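PDB 6HKE: possible TctC subunit of the Tripartite Tricarboxylate Transport(TTT) Family from Rhodopseudomonas palustris, which binds malate in the periplasm and probably delivers it to a tripartite tricarboxylate transporter for high-affinity uptake into the cell. Local coordinates for residues V21-A25 with I77-T83. The protein carries 2 engineered substitutions. Residues are numbered along the deposited sequence.
With MLT (D-malate), chain D; LMR ((2S)-2-hydroxybutanedioic acid), chain E.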
loop_
_atom_site.group_PDB
_atom_site.type_symbol
_atom_site.label_atom_id
_atom_site.label_comp_id
_atom_site.label_asym_id
_atom_site.label_seq_id
_atom_site.Cartn_x
_atom_site.Cartn_y
_atom_site.Cartn_z
ATOM N N VAL A 21 -12.141 -4.822 -6.605
ATOM C CA VAL A 21 -12.453 -4.320 -5.253
ATOM C C VAL A 21 -11.163 -3.749 -4.675
ATOM O O VAL A 21 -10.128 -4.428 -4.764
ATOM C CB VAL A 21 -13.047 -5.452 -4.401
ATOM C CG1 VAL A 21 -13.384 -4.954 -3.010
ATOM C CG2 VAL A 21 -14.285 -6.026 -5.060
ATOM N N VAL A 22 -11.264 -2.545 -4.114
ATOM C CA VAL A 22 -10.196 -1.809 -3.390
ATOM C C VAL A 22 -10.626 -1.683 -1.929
ATOM O O VAL A 22 -11.746 -1.244 -1.655
ATOM C CB VAL A 22 -9.941 -0.435 -4.047
ATOM C CG1 VAL A 22 -9.106 0.461 -3.160
ATOM C CG2 VAL A 22 -9.282 -0.577 -5.423
ATOM N N PRO A 23 -9.776 -2.110 -0.958
ATOM C CA PRO A 23 -10.144 -2.111 0.464
ATOM C C PRO A 23 -10.233 -0.725 1.129
ATOM O O PRO A 23 -10.668 -0.642 2.281
ATOM C CB PRO A 23 -9.006 -2.861 1.177
ATOM C CG PRO A 23 -8.194 -3.508 0.082
ATOM C CD PRO A 23 -8.459 -2.721 -1.185
ATOM N N PHE A 24 -9.781 0.318 0.423
ATOM C CA PHE A 24 -9.549 1.656 1.014
ATOM C C PHE A 24 -10.323 2.744 0.275
ATOM O O PHE A 24 -10.750 2.571 -0.872
ATOM C CB PHE A 24 -8.048 1.919 1.046
ATOM C CG PHE A 24 -7.335 0.909 1.900
ATOM C CD1 PHE A 24 -7.450 0.955 3.276
ATOM C CD2 PHE A 24 -6.605 -0.121 1.329
ATOM C CE1 PHE A 24 -6.823 0.004 4.069
ATOM C CE2 PHE A 24 -5.975 -1.063 2.125
ATOM C CZ PHE A 24 -6.087 -0.999 3.493
ATOM N N ALA A 25 -10.472 3.864 0.959
ATOM C CA ALA A 25 -11.261 5.037 0.520
ATOM C C ALA A 25 -10.699 5.568 -0.799
ATOM O O ALA A 25 -9.450 5.486 -1.024
ATOM C CB ALA A 25 -11.253 6.089 1.597
ATOM N N ILE A 77 -9.536 -8.630 -6.245
ATOM C CA ILE A 77 -9.146 -7.774 -5.091
ATOM C C ILE A 77 -7.761 -7.206 -5.392
ATOM O O ILE A 77 -6.880 -7.952 -5.853
ATOM C CB ILE A 77 -9.212 -8.549 -3.747
ATOM C CG1 ILE A 77 -8.808 -7.688 -2.545
ATOM C CG2 ILE A 77 -8.398 -9.839 -3.757
ATOM C CD1 ILE A 77 -9.839 -6.702 -2.134
ATOM N N VAL A 78 -7.606 -5.903 -5.176
ATOM C CA VAL A 78 -6.277 -5.265 -5.015
ATOM C C VAL A 78 -5.834 -5.496 -3.577
ATOM O O VAL A 78 -6.557 -5.083 -2.647
ATOM C CB VAL A 78 -6.305 -3.776 -5.357
ATOM C CG1 VAL A 78 -4.920 -3.174 -5.212
ATOM C CG2 VAL A 78 -6.844 -3.547 -6.757
ATOM N N GLY A 79 -4.700 -6.165 -3.414
ATOM C CA GLY A 79 -4.046 -6.342 -2.117
ATOM C C GLY A 79 -2.686 -5.679 -2.121
ATOM O O GLY A 79 -2.180 -5.322 -3.197
ATOM N N HIS A 80 -2.087 -5.527 -0.958
ATOM C CA HIS A 80 -0.749 -4.912 -0.853
ATOM C C HIS A 80 -0.022 -5.505 0.351
ATOM O O HIS A 80 -0.567 -6.446 0.976
ATOM C CB HIS A 80 -0.887 -3.390 -0.872
ATOM C CG HIS A 80 -1.655 -2.797 0.256
ATOM N ND1 HIS A 80 -1.783 -3.420 1.469
ATOM C CD2 HIS A 80 -2.238 -1.586 0.371
ATOM C CE1 HIS A 80 -2.451 -2.631 2.296
ATOM N NE2 HIS A 80 -2.750 -1.485 1.635
ATOM N N LEU A 81 1.150 -4.954 0.640
ATOM C CA LEU A 81 2.050 -5.410 1.721
ATOM C C LEU A 81 1.270 -5.582 3.029
ATOM O O LEU A 81 1.672 -6.456 3.804
ATOM C CB LEU A 81 3.196 -4.401 1.855
ATOM C CG LEU A 81 4.033 -4.498 3.130
ATOM C CD1 LEU A 81 5.456 -4.034 2.866
ATOM C CD2 LEU A 81 3.412 -3.656 4.236
ATOM N N GLY A 82 0.224 -4.781 3.276
ATOM C CA GLY A 82 -0.623 -4.894 4.480
ATOM C C GLY A 82 -1.630 -6.035 4.380
ATOM O O GLY A 82 -1.550 -6.990 5.159
ATOM N N THR A 83 -2.571 -5.963 3.446
ATOM C CA THR A 83 -3.763 -6.844 3.442
ATOM C C THR A 83 -3.325 -8.278 3.174
ATOM O O THR A 83 -4.015 -9.191 3.655
ATOM C CB THR A 83 -4.771 -6.376 2.399
ATOM O OG1 THR A 83 -4.109 -6.438 1.135
ATOM C CG2 THR A 83 -5.262 -4.979 2.688
HETATM C C1 MLT D . -2.798 1.496 3.362
HETATM O O1 MLT D . -2.428 0.302 3.413
HETATM O O2 MLT D . -2.379 2.326 4.200
HETATM C C2 MLT D . -3.793 1.900 2.298
HETATM O O3 MLT D . -3.485 1.508 0.944
HETATM C C3 MLT D . -3.921 3.390 2.189
HETATM C C4 MLT D . -4.978 3.572 1.130
HETATM O O4 MLT D . -4.848 3.005 0.011
HETATM O O5 MLT D . -5.961 4.265 1.460
HETATM C C1 LMR E . -2.623 1.729 3.504
HETATM O O1A LMR E . -2.948 0.531 3.506
HETATM O O1B LMR E . -1.888 2.269 4.373
HETATM C C2 LMR E . -3.142 2.599 2.348
HETATM O O2 LMR E . -2.916 2.054 1.053
HETATM C C3 LMR E . -4.642 2.886 2.454
HETATM C C4 LMR E . -5.071 3.490 1.127
HETATM O O4A LMR E . -5.460 4.673 1.129
HETATM O O4B LMR E . -4.974 2.790 0.089
#
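This contact forms one wall of the malate pocket, where two neighbouring parallel strands end, and Phe24, just past the first, and His80, at the end of the second, reach the ligand. Val21 pairs with Ile77, and Val78 N donates a 3.0 Å hydrogen bond to Val21 O. Beyond this bridge the chains separate, and side chains fill the gap. Pro23 CD lies 3.4 Å from Val78 O, and Pro23 CG is 4.2 Å from both Ile77 CD1 and Thr83 CG2. Phe24 and His80 meet rim to rim, with Phe24 CE2 3.3 Å from His80 NE2. D-malate (MLT) and (2S)-malate (LMR) overlap in the same pocket, over one face of the Phe24 ring. His80 NE2 donates to LMR O1A at 2.8 Å. The bond from His80 NE2 to MLT O1 is 2.5 Å but weak. His80 and Thr83 form a capping box ahead of the helix: His80 N donates to Thr83 OG1 (3.0 Å). Gly82 N donates to His80 ND1 (3.0 Å) and holds the ring, so NE2 is the nitrogen that donates to malate. Helix 29-45 brings Thr30 against Val22, Val78 and His80. Helix 61-67 packs on Val21 and Ile77, while strand 236-244 runs antiparallel beside strand 75-80.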